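Local coordinates for stage II sporulation protein Q (Bacillus subtilis, PDB 3TUF), which forms with SpoIIIAH a channel between forespore and mother cell in sporulation, takes part in engulfment, and is required for anchoring membrane proteins at the septum, at residues Val54-Tyr58 against Ala69-Thr73; Lys92-Ala98 against Asn146-Ser152; Thr103-Ala107 against Val135-Gln139; Leu125-Ser131 against His164-Arg170. The contacts are given in a common frame with arbitrary orientation. Residue numbers count along the deposited sequence, not the author numbering.

Contact 1: residues Val54-Tyr58 against Ala69-Thr73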
loop_
_atom_site.group_PDB
_atom_site.type_symbol
_atom_site.label_atom_id
_atom_site.label_comp_id
_atom_site.label_asym_id
_atom_site.label_seq_id
_atom_site.Cartn_x
_atom_site.Cartn_y
_atom_site.Cartn_z
ATOM N N VAL A 54 33.037 5.633 22.550
ATOM C CA VAL A 54 32.472 4.299 22.882
ATOM C C VAL A 54 31.296 3.875 21.990
ATOM O O VAL A 54 30.775 2.766 22.107
ATOM C CB VAL A 54 32.027 4.212 24.323
ATOM C CG1 VAL A 54 33.278 4.153 25.207
ATOM C CG2 VAL A 54 30.990 5.399 24.663
ATOM N N LYS A 55 30.852 4.787 21.133
ATOM C CA LYS A 55 29.978 4.425 20.060
ATOM C C LYS A 55 30.117 5.392 18.896
ATOM O O LYS A 55 30.259 6.634 19.072
ATOM C CB LYS A 55 28.534 4.325 20.515
ATOM C CG LYS A 55 27.590 3.780 19.409
ATOM C CD LYS A 55 26.083 4.163 19.689
ATOM C CE LYS A 55 25.552 3.506 20.992
ATOM N NZ LYS A 55 26.055 2.096 21.084
ATOM N N LYS A 56 30.088 4.770 17.712
ATOM C CA LYS A 56 30.310 5.419 16.406
ATOM C C LYS A 56 28.978 5.647 15.687
ATOM O O LYS A 56 27.953 5.032 16.057
ATOM C CB LYS A 56 31.220 4.539 15.511
ATOM C CG LYS A 56 32.643 4.427 15.967
ATOM C CD LYS A 56 33.367 3.370 15.066
ATOM C CE LYS A 56 34.765 3.056 15.623
ATOM N NZ LYS A 56 35.462 1.930 14.909
ATOM N N PHE A 57 29.030 6.528 14.675
ATOM C CA PHE A 57 27.920 6.886 13.859
ATOM C C PHE A 57 27.660 5.667 12.933
ATOM O O PHE A 57 28.565 5.109 12.391
ATOM C CB PHE A 57 28.350 8.125 13.090
ATOM C CG PHE A 57 27.382 8.550 12.044
ATOM C CD1 PHE A 57 27.289 7.865 10.840
ATOM C CD2 PHE A 57 26.557 9.643 12.254
ATOM C CE1 PHE A 57 26.346 8.279 9.822
ATOM C CE2 PHE A 57 25.614 10.069 11.263
ATOM C CZ PHE A 57 25.499 9.402 10.060
ATOM N N TYR A 58 26.401 5.277 12.775
ATOM C CA TYR A 58 26.076 4.108 11.959
ATOM C C TYR A 58 26.446 4.291 10.484
ATOM O O TYR A 58 26.024 5.258 9.851
ATOM C CB TYR A 58 24.589 3.766 12.087
ATOM C CG TYR A 58 24.217 2.423 11.500
ATOM C CD1 TYR A 58 23.814 2.310 10.176
ATOM C CD2 TYR A 58 24.268 1.268 12.269
ATOM C CE1 TYR A 58 23.472 1.086 9.635
ATOM C CE2 TYR A 58 23.928 0.039 11.737
ATOM C CZ TYR A 58 23.531 -0.047 10.419
ATOM O OH TYR A 58 23.192 -1.268 9.884
ATOM N N ALA A 69 27.395 -2.669 16.603
ATOM C CA ALA A 69 27.883 -1.892 17.676
ATOM C C ALA A 69 27.529 -0.431 17.460
ATOM O O ALA A 69 27.696 0.332 18.400
ATOM C CB ALA A 69 29.416 -2.101 17.831
ATOM N N ALA A 70 27.053 -0.008 16.277
ATOM C CA ALA A 70 26.598 1.417 16.109
ATOM C C ALA A 70 25.070 1.555 16.288
ATOM O O ALA A 70 24.405 2.471 15.711
ATOM C CB ALA A 70 27.037 2.035 14.747
ATOM N N LEU A 71 24.503 0.636 17.072
ATOM C CA LEU A 71 23.074 0.687 17.330
ATOM C C LEU A 71 22.783 1.304 18.682
ATOM O O LEU A 71 23.483 1.015 19.679
ATOM C CB LEU A 71 22.430 -0.697 17.251
ATOM C CG LEU A 71 22.226 -1.317 15.864
ATOM C CD1 LEU A 71 21.553 -2.671 16.046
ATOM C CD2 LEU A 71 21.421 -0.452 14.836
ATOM N N VAL A 72 21.763 2.152 18.701
ATOM C CA VAL A 72 21.203 2.628 19.957
ATOM C C VAL A 72 20.121 1.656 20.449
ATOM O O VAL A 72 19.140 1.476 19.765
ATOM C CB VAL A 72 20.587 3.999 19.772
ATOM C CG1 VAL A 72 19.690 4.314 20.951
ATOM C CG2 VAL A 72 21.708 5.022 19.595
ATOM N N THR A 73 20.320 1.069 21.612
ATOM C CA THR A 73 19.353 0.177 22.199
ATOM C C THR A 73 18.596 0.793 23.355
ATOM O O THR A 73 19.164 1.191 24.349
ATOM C CB THR A 73 20.002 -1.050 22.754
ATOM O OG1 THR A 73 20.937 -1.552 21.817
ATOM C CG2 THR A 73 18.984 -2.086 23.018
HETATM O O HOH W 1 28.448 0.399 21.075
HETATM O O HOH W 2 30.062 2.088 17.636
#
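This crossing lies at the interface with SpoIIIAH: Y58, L71 and T73 of the two segments pack against T173, I176 and K169 of the SpoIIIAH chain. The chain runs from strand 51-55 through the short helix 64-69 and returns at 69-73, the touching parts 85° apart. K55 makes the main polar link. Its last two torsions both sit in m wells, which curls the side chain so that NZ donates to L71 O at 3.1 Å; NZ also forms a salt bridge with D160. V54 and K55 both face D85 in a classic beta bulge at the edge of the main antiparallel sheet. Two waters sit between the segments: one links K55 NZ (2.9 Å) to A69 O (2.8 Å), the other K56 N (2.7 Å) to the same A69 O (3.0 Å). A70 CB packs on the K56 backbone, 3.4 Å from K56 O; apolar contacts follow, Y58 CD2 3.8 Å from A70 CB and Y58 CE2 4.0 Å from L71 CD2.

Contact 2: residues Lys92-Ala98 against Asn146-Ser152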
loop_
_atom_site.group_PDB
_atom_site.type_symbol
_atom_site.label_atom_id
_atom_site.label_comp_id
_atom_site.label_asym_id
_atom_site.label_seq_id
_atom_site.Cartn_x
_atom_site.Cartn_y
_atom_site.Cartn_z
ATOM N N LYS A 92 33.915 8.534 34.612
ATOM C CA LYS A 92 33.747 9.702 35.483
ATOM C C LYS A 92 33.218 10.867 34.640
ATOM O O LYS A 92 33.403 10.921 33.399
ATOM C CB LYS A 92 35.079 10.129 36.115
ATOM C CG LYS A 92 35.770 9.119 37.032
ATOM C CD LYS A 92 37.243 9.514 37.283
ATOM C CE LYS A 92 38.074 8.350 37.882
ATOM N NZ LYS A 92 39.398 8.841 38.358
ATOM N N ASP A 93 32.579 11.806 35.325
ATOM C CA ASP A 93 32.030 13.006 34.725
ATOM C C ASP A 93 33.108 13.762 34.003
ATOM O O ASP A 93 34.268 13.734 34.439
ATOM C CB ASP A 93 31.493 13.937 35.819
ATOM C CG ASP A 93 30.118 13.541 36.311
ATOM O OD1 ASP A 93 29.485 12.620 35.750
ATOM O OD2 ASP A 93 29.641 14.156 37.278
ATOM N N PHE A 94 32.761 14.483 32.943
ATOM C CA PHE A 94 33.762 15.324 32.353
ATOM C C PHE A 94 33.076 16.448 31.629
ATOM O O PHE A 94 31.844 16.400 31.373
ATOM C CB PHE A 94 34.616 14.481 31.400
ATOM C CG PHE A 94 33.805 13.801 30.255
ATOM C CD1 PHE A 94 33.585 14.502 29.036
ATOM C CD2 PHE A 94 33.275 12.482 30.400
ATOM C CE1 PHE A 94 32.805 13.934 27.990
ATOM C CE2 PHE A 94 32.539 11.892 29.384
ATOM C CZ PHE A 94 32.296 12.626 28.165
ATOM N N ASP A 95 33.821 17.471 31.270
ATOM C CA ASP A 95 33.166 18.687 30.831
ATOM C C ASP A 95 33.091 18.602 29.362
ATOM O O ASP A 95 34.059 18.216 28.717
ATOM C CB ASP A 95 33.945 19.921 31.276
ATOM C CG ASP A 95 34.110 19.999 32.853
ATOM O OD1 ASP A 95 33.086 20.244 33.567
ATOM O OD2 ASP A 95 35.245 19.824 33.364
ATOM N N VAL A 96 31.916 18.912 28.833
ATOM C CA VAL A 96 31.708 19.004 27.401
ATOM C C VAL A 96 31.813 20.453 26.921
ATOM O O VAL A 96 31.360 21.371 27.630
ATOM C CB VAL A 96 30.300 18.557 27.164
ATOM C CG1 VAL A 96 29.731 18.996 25.716
ATOM C CG2 VAL A 96 30.173 17.078 27.500
ATOM N N SER A 97 32.344 20.676 25.723
ATOM C CA SER A 97 32.482 22.043 25.225
ATOM C C SER A 97 32.180 22.173 23.768
ATOM O O SER A 97 32.213 21.212 23.013
ATOM C CB SER A 97 33.900 22.552 25.458
ATOM O OG SER A 97 34.818 21.596 25.018
ATOM N N ALA A 98 31.933 23.395 23.358
ATOM C CA ALA A 98 31.445 23.622 22.028
ATOM C C ALA A 98 32.552 23.268 21.037
ATOM O O ALA A 98 33.719 23.695 21.154
ATOM C CB ALA A 98 30.966 25.050 21.860
ATOM N N ASN A 146 35.356 25.506 22.173
ATOM C CA ASN A 146 36.003 25.053 23.442
ATOM C C ASN A 146 35.444 25.616 24.730
ATOM O O ASN A 146 35.926 25.320 25.860
ATOM C CB ASN A 146 37.526 25.213 23.407
ATOM C CG ASN A 146 38.131 24.263 22.419
ATOM O OD1 ASN A 146 38.505 24.646 21.299
ATOM N ND2 ASN A 146 38.124 22.980 22.774
ATOM N N GLN A 147 34.401 26.421 24.569
ATOM C CA GLN A 147 33.713 26.925 25.707
ATOM C C GLN A 147 32.847 25.834 26.280
ATOM O O GLN A 147 32.005 25.250 25.565
ATOM C CB GLN A 147 32.882 28.094 25.306
ATOM C CG GLN A 147 32.335 28.778 26.536
ATOM C CD GLN A 147 31.375 29.894 26.204
ATOM O OE1 GLN A 147 30.410 30.064 26.935
ATOM N NE2 GLN A 147 31.617 30.661 25.137
ATOM N N VAL A 148 33.067 25.538 27.557
ATOM C CA VAL A 148 32.335 24.457 28.204
ATOM C C VAL A 148 30.872 24.791 28.162
ATOM O O VAL A 148 30.480 25.951 28.403
ATOM C CB VAL A 148 32.747 24.270 29.661
ATOM C CG1 VAL A 148 31.657 23.561 30.460
ATOM C CG2 VAL A 148 34.097 23.488 29.721
ATOM N N ILE A 149 30.061 23.782 27.838
ATOM C CA ILE A 149 28.647 23.999 27.776
ATOM C C ILE A 149 27.862 23.006 28.595
ATOM O O ILE A 149 26.645 23.136 28.697
ATOM C CB ILE A 149 28.122 23.997 26.333
ATOM C CG1 ILE A 149 28.297 22.619 25.723
ATOM C CG2 ILE A 149 28.780 25.170 25.494
ATOM C CD1 ILE A 149 27.982 22.604 24.246
ATOM N N GLY A 150 28.526 22.025 29.180
ATOM C CA GLY A 150 27.780 21.133 30.079
ATOM C C GLY A 150 28.642 20.066 30.677
ATOM O O GLY A 150 29.869 20.182 30.589
ATOM N N LYS A 151 28.027 19.049 31.301
ATOM C CA LYS A 151 28.788 17.909 31.874
ATOM C C LYS A 151 28.247 16.587 31.330
ATOM O O LYS A 151 27.042 16.453 31.139
ATOM C CB LYS A 151 28.742 17.858 33.416
ATOM C CG LYS A 151 30.050 17.285 34.016
ATOM C CD LYS A 151 30.186 17.382 35.543
ATOM C CE LYS A 151 30.591 18.773 36.154
ATOM N NZ LYS A 151 31.727 19.390 35.422
ATOM N N SER A 152 29.137 15.619 31.099
ATOM C CA SER A 152 28.675 14.317 30.723
ATOM C C SER A 152 27.662 13.779 31.755
ATOM O O SER A 152 27.650 14.181 32.929
ATOM C CB SER A 152 29.846 13.365 30.659
ATOM O OG SER A 152 30.108 12.804 31.943
#
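Nearly every inward-facing backbone group here has a partner across the strand pair. From one end, N146 N gives to A98 O (2.6 Å) and A98 N to Q147 O (2.9 Å). V96 N donates to G150 O (3.0 Å), while V96 O accepts twice, from I149 N at 2.7 Å and G150 N at 3.3 Å. That shared acceptor marks a classic beta bulge, I149 and G150 both facing V96, and it shifts the register by one between V96 and S97. Strands 95-97 and 148-151 are two antiparallel members of a three-stranded sheet that strand 134-135 completes. F94 O takes S152 N at 2.8 Å, and F94 N reaches S152 OG at 3.3 Å; that hydroxyl also bonds N163 OD1, whose residue binds D93 OD1 through ND2. S152 CB lies over the face of the F94 ring, 3.5 Å from its centroid. On one face, D95 OD1 and K151 NZ form a 2.5 Å salt bridge; on the other, V96 CG1 meets I149 CG1 at 3.9 Å.

Contact 3: residues Thr103-Ala107 against Val135-Gln139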
loop_
_atom_site.group_PDB
_atom_site.type_symbol
_atom_site.label_atom_id
_atom_site.label_comp_id
_atom_site.label_asym_id
_atom_site.label_seq_id
_atom_site.Cartn_x
_atom_site.Cartn_y
_atom_site.Cartn_z
ATOM N N THR A 103 25.469 29.823 18.150
ATOM C CA THR A 103 24.436 30.316 19.034
ATOM C C THR A 103 23.635 29.151 19.516
ATOM O O THR A 103 23.195 28.330 18.716
ATOM C CB THR A 103 23.495 31.206 18.285
ATOM O OG1 THR A 103 24.243 32.288 17.739
ATOM C CG2 THR A 103 22.437 31.743 19.220
ATOM N N VAL A 104 23.417 29.098 20.824
ATOM C CA VAL A 104 22.692 28.006 21.444
ATOM C C VAL A 104 21.251 28.148 21.049
ATOM O O VAL A 104 20.607 29.129 21.440
ATOM C CB VAL A 104 22.769 28.068 22.983
ATOM C CG1 VAL A 104 21.759 27.054 23.641
ATOM C CG2 VAL A 104 24.203 27.839 23.420
ATOM N N VAL A 105 20.732 27.207 20.264
ATOM C CA VAL A 105 19.349 27.332 19.899
ATOM C C VAL A 105 18.507 26.420 20.748
ATOM O O VAL A 105 17.323 26.535 20.754
ATOM C CB VAL A 105 19.114 27.159 18.383
ATOM C CG1 VAL A 105 19.678 28.393 17.639
ATOM C CG2 VAL A 105 19.727 25.838 17.850
ATOM N N LYS A 106 19.127 25.541 21.518
ATOM C CA LYS A 106 18.325 24.645 22.332
ATOM C C LYS A 106 19.064 24.205 23.568
ATOM O O LYS A 106 20.240 23.822 23.499
ATOM C CB LYS A 106 17.921 23.405 21.535
ATOM C CG LYS A 106 16.806 22.657 22.222
ATOM C CD LYS A 106 16.794 21.172 21.970
ATOM C CE LYS A 106 15.912 20.743 20.801
ATOM N NZ LYS A 106 15.473 19.358 21.110
ATOM N N ALA A 107 18.389 24.251 24.708
ATOM C CA ALA A 107 19.018 23.772 25.952
ATOM C C ALA A 107 17.966 23.307 26.936
ATOM O O ALA A 107 17.379 24.157 27.649
ATOM C CB ALA A 107 19.837 24.826 26.531
ATOM N N VAL A 135 24.092 21.753 32.495
ATOM C CA VAL A 135 24.203 22.660 31.372
ATOM C C VAL A 135 24.773 23.954 31.919
ATOM O O VAL A 135 24.496 24.344 33.079
ATOM C CB VAL A 135 22.806 22.807 30.693
ATOM C CG1 VAL A 135 22.694 24.081 29.899
ATOM C CG2 VAL A 135 22.595 21.627 29.761
ATOM N N SER A 136 25.615 24.594 31.120
ATOM C CA SER A 136 26.267 25.817 31.532
ATOM C C SER A 136 25.815 26.906 30.554
ATOM O O SER A 136 26.362 28.008 30.556
ATOM C CB SER A 136 27.791 25.622 31.528
ATOM O OG SER A 136 28.170 24.427 32.268
ATOM N N VAL A 137 24.807 26.598 29.719
ATOM C CA VAL A 137 24.274 27.555 28.728
ATOM C C VAL A 137 22.754 27.586 28.750
ATOM O O VAL A 137 22.115 26.746 29.377
ATOM C CB VAL A 137 24.720 27.246 27.243
ATOM C CG1 VAL A 137 26.167 27.537 27.031
ATOM C CG2 VAL A 137 24.435 25.790 26.858
ATOM N N GLU A 138 22.177 28.542 28.034
ATOM C CA GLU A 138 20.728 28.574 27.830
ATOM C C GLU A 138 20.398 29.122 26.427
ATOM O O GLU A 138 21.220 29.848 25.809
ATOM C CB GLU A 138 20.053 29.450 28.888
ATOM C CG GLU A 138 20.279 30.940 28.630
ATOM C CD GLU A 138 19.765 31.812 29.754
ATOM O OE1 GLU A 138 18.686 31.521 30.311
ATOM O OE2 GLU A 138 20.436 32.803 30.085
ATOM N N GLN A 139 19.210 28.795 25.928
ATOM C CA GLN A 139 18.794 29.289 24.620
ATOM C C GLN A 139 19.200 30.772 24.397
ATOM O O GLN A 139 18.990 31.614 25.267
ATOM C CB GLN A 139 17.288 29.142 24.489
ATOM C CG GLN A 139 16.928 28.424 23.250
ATOM C CD GLN A 139 15.516 28.684 22.865
ATOM O OE1 GLN A 139 14.588 28.267 23.562
ATOM N NE2 GLN A 139 15.325 29.393 21.751
HETATM O O HOH W 3 17.442 27.175 27.255
#
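V104 points its side chain into the loop after strand 134-135, with CG2 3.9 Å from V137 CB and CG1 3.6 Å from E138 O. The methyl of A107, also directed at the loop, rests on its backbone, with CB 4.1 Å from V137 O, E138 CA and Q139 N; V135 CG1, at 4.5 Å from A107 CB, is its apolar side-chain neighbour. Between the two, V105 and K106 both face E118 on strand 116-120, a classic beta bulge. It breaks the alternation, so V104 and A107 look toward the loop while V105 and K106 look away. The contact joins strand 102-110 of the main antiparallel sheet to the loop leading from the three-stranded sheet to strand 142-143, within the M23 peptidase region, and V143 touches both V104 and V137. No direct hydrogen bond crosses the two segments; one water joins Q139 N (2.7 Å) to A107 O (3.0 Å). The strand thus meets the loop through methyls laid on backbone and V137, not through sheet pairing.

Contact 4: residues Leu125-Ser131 against His164-Arg170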
loop_
_atom_site.group_PDB
_atom_site.type_symbol
_atom_site.label_atom_id
_atom_site.label_comp_id
_atom_site.label_asym_id
_atom_site.label_seq_id
_atom_site.Cartn_x
_atom_site.Cartn_y
_atom_site.Cartn_z
ATOM N N LEU A 125 24.620 24.398 9.232
ATOM C CA LEU A 125 25.397 23.508 10.096
ATOM C C LEU A 125 24.988 23.688 11.575
ATOM O O LEU A 125 24.584 24.769 12.004
ATOM C CB LEU A 125 26.873 23.828 9.961
ATOM C CG LEU A 125 27.852 22.712 9.684
ATOM C CD1 LEU A 125 29.144 23.159 10.337
ATOM C CD2 LEU A 125 27.451 21.412 10.257
ATOM N N SER A 126 25.118 22.638 12.365
ATOM C CA SER A 126 24.815 22.786 13.769
ATOM C C SER A 126 25.268 21.531 14.510
ATOM O O SER A 126 25.439 20.461 13.906
ATOM C CB SER A 126 23.315 23.007 13.920
ATOM O OG SER A 126 22.667 21.815 13.594
ATOM N N THR A 127 25.484 21.648 15.807
ATOM C CA THR A 127 25.950 20.510 16.593
ATOM C C THR A 127 25.064 20.210 17.760
ATOM O O THR A 127 24.418 21.115 18.305
ATOM C CB THR A 127 27.364 20.738 17.171
ATOM O OG1 THR A 127 27.553 22.129 17.504
ATOM C CG2 THR A 127 28.374 20.301 16.209
ATOM N N VAL A 128 25.078 18.957 18.185
ATOM C CA VAL A 128 24.128 18.484 19.213
ATOM C C VAL A 128 24.892 17.738 20.294
ATOM O O VAL A 128 25.755 16.859 20.049
ATOM C CB VAL A 128 22.960 17.601 18.599
ATOM C CG1 VAL A 128 21.939 17.059 19.666
ATOM C CG2 VAL A 128 22.227 18.374 17.490
ATOM N N TYR A 129 24.589 18.126 21.519
ATOM C CA TYR A 129 25.234 17.527 22.661
ATOM C C TYR A 129 24.110 17.123 23.530
ATOM O O TYR A 129 23.192 17.944 23.788
ATOM C CB TYR A 129 26.046 18.589 23.368
ATOM C CG TYR A 129 26.884 19.417 22.411
ATOM C CD1 TYR A 129 26.292 20.439 21.643
ATOM C CD2 TYR A 129 28.254 19.174 22.263
ATOM C CE1 TYR A 129 27.030 21.229 20.746
ATOM C CE2 TYR A 129 29.036 19.955 21.343
ATOM C CZ TYR A 129 28.385 20.980 20.596
ATOM O OH TYR A 129 29.119 21.731 19.716
ATOM N N GLN A 130 24.170 15.894 24.018
ATOM C CA GLN A 130 22.990 15.292 24.588
ATOM C C GLN A 130 23.481 14.228 25.525
ATOM O O GLN A 130 24.617 13.855 25.428
ATOM C CB GLN A 130 22.149 14.751 23.419
ATOM C CG GLN A 130 21.799 13.296 23.514
ATOM C CD GLN A 130 20.881 12.817 22.422
ATOM O OE1 GLN A 130 20.308 13.635 21.632
ATOM N NE2 GLN A 130 20.728 11.463 22.354
ATOM N N SER A 131 22.653 13.743 26.453
ATOM C CA SER A 131 23.112 12.951 27.652
ATOM C C SER A 131 23.838 13.715 28.807
ATOM O O SER A 131 24.328 13.090 29.795
ATOM C CB SER A 131 23.886 11.692 27.291
ATOM O OG SER A 131 23.622 10.711 28.307
ATOM N N HIS A 164 28.355 9.537 29.617
ATOM C CA HIS A 164 28.940 9.981 28.329
ATOM C C HIS A 164 28.422 11.286 27.771
ATOM O O HIS A 164 27.521 11.883 28.341
ATOM C CB HIS A 164 28.630 8.942 27.276
ATOM C CG HIS A 164 27.173 8.908 26.862
ATOM N ND1 HIS A 164 26.176 8.347 27.656
ATOM C CD2 HIS A 164 26.558 9.343 25.731
ATOM C CE1 HIS A 164 25.016 8.444 27.036
ATOM N NE2 HIS A 164 25.221 9.042 25.866
ATOM N N VAL A 165 28.927 11.724 26.626
ATOM C CA VAL A 165 28.144 12.707 25.854
ATOM C C VAL A 165 27.849 12.124 24.463
ATOM O O VAL A 165 28.733 11.513 23.859
ATOM C CB VAL A 165 28.877 14.076 25.738
ATOM C CG1 VAL A 165 30.303 13.910 25.106
ATOM C CG2 VAL A 165 28.109 15.040 24.906
ATOM N N HIS A 166 26.613 12.259 23.973
ATOM C CA HIS A 166 26.331 11.980 22.590
ATOM C C HIS A 166 26.536 13.253 21.762
ATOM O O HIS A 166 25.998 14.301 22.093
ATOM C CB HIS A 166 24.894 11.535 22.442
ATOM C CG HIS A 166 24.505 11.165 21.029
ATOM N ND1 HIS A 166 24.941 10.012 20.417
ATOM C CD2 HIS A 166 23.715 11.789 20.124
ATOM C CE1 HIS A 166 24.429 9.931 19.196
ATOM N NE2 HIS A 166 23.694 11.008 18.986
ATOM N N PHE A 167 27.303 13.167 20.681
ATOM C CA PHE A 167 27.612 14.341 19.917
ATOM C C PHE A 167 27.278 14.167 18.419
ATOM O O PHE A 167 27.583 13.128 17.785
ATOM C CB PHE A 167 29.074 14.596 20.073
ATOM C CG PHE A 167 29.597 15.637 19.152
ATOM C CD1 PHE A 167 29.201 16.945 19.298
ATOM C CD2 PHE A 167 30.469 15.300 18.145
ATOM C CE1 PHE A 167 29.653 17.951 18.462
ATOM C CE2 PHE A 167 30.956 16.305 17.269
ATOM C CZ PHE A 167 30.541 17.645 17.426
ATOM N N GLU A 168 26.692 15.189 17.822
ATOM C CA GLU A 168 26.258 15.097 16.452
ATOM C C GLU A 168 26.591 16.377 15.706
ATOM O O GLU A 168 26.628 17.464 16.325
ATOM C CB GLU A 168 24.744 14.847 16.430
ATOM C CG GLU A 168 24.312 13.493 17.012
ATOM C CD GLU A 168 22.805 13.323 16.923
ATOM O OE1 GLU A 168 22.168 14.259 16.338
ATOM O OE2 GLU A 168 22.244 12.279 17.425
ATOM N N ILE A 169 26.860 16.248 14.395
ATOM C CA ILE A 169 27.037 17.414 13.508
ATOM C C ILE A 169 25.993 17.125 12.518
ATOM O O ILE A 169 25.900 15.953 12.072
ATOM C CB ILE A 169 28.351 17.434 12.646
ATOM C CG1 ILE A 169 29.542 16.942 13.416
ATOM C CG2 ILE A 169 28.674 18.803 12.081
ATOM C CD1 ILE A 169 29.465 15.443 13.514
ATOM N N ARG A 170 25.222 18.166 12.183
ATOM C CA ARG A 170 24.124 18.098 11.227
ATOM C C ARG A 170 24.278 19.241 10.241
ATOM O O ARG A 170 24.698 20.357 10.627
ATOM C CB ARG A 170 22.757 18.228 11.923
ATOM C CG ARG A 170 22.586 17.325 13.133
ATOM C CD ARG A 170 21.200 17.218 13.605
ATOM N NE ARG A 170 20.822 15.845 13.357
ATOM C CZ ARG A 170 20.299 15.038 14.266
ATOM N NH1 ARG A 170 20.036 15.534 15.495
ATOM N NH2 ARG A 170 20.023 13.759 13.928
HETATM O O HOH W 4 21.981 21.442 10.912
HETATM O O HOH W 5 22.498 9.437 23.884
#
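H164 and H166 adopt different rotamers, p and t, and so their rings go to different partners. The H164 ring swings over S131, whose CB sits 3.6 Å from the ring centroid, while H164 ND1 bonds G162 O. H166, on the face it shares with Q130, V128 and E168, gives NE2 to E168 OE2 at a very short 2.5 Å and pairs ND1 with D85. H164-V165-H166 has the spacing of the His-x-His motif of M23 peptidases, here on the central antiparallel sheet of that fold. Backbone pairing is regular: V128 N to E168 O is 2.8 Å, E168 N to V128 O 2.9 Å, and H166 N to Q130 O 2.9 Å. E168, extended at chi2, forms a salt bridge to R170, its OE1 less surely placed. Q130 CG lies 3.7 Å from H166 CB. On the opposite face Y129 (m) and F167 (t) lean together obliquely, CE2 to CE1 at 3.6 Å, and L125 CD2 reaches I169 CG2 at 3.4 Å.

Overall arrangement
Contact 2 touches both contacts 3 and 4, which merely adjoin in sequence; the three centres lie 12 to 13 Å apart. V96 and I149 of contact 2 rest on Y129 of contact 4, with V96 CG1 3.8 Å from Y129 CD2, and I149 O probably bonds S136 N of contact 3 at 3.0 Å. Contact 1 stands off, its centre 14 Å from contact 4, 21 Å from contact 2 and 26 Å from contact 3; it alone touches SpoIIIAH. Contacts 1 and 4 meet indirectly at D85, which pairs with V54, K55 and H166. By sequence, S81 takes the position of the first histidine in the His-x-x-x-Asp zinc motif of M23 peptidases, consistent with an incomplete metal site.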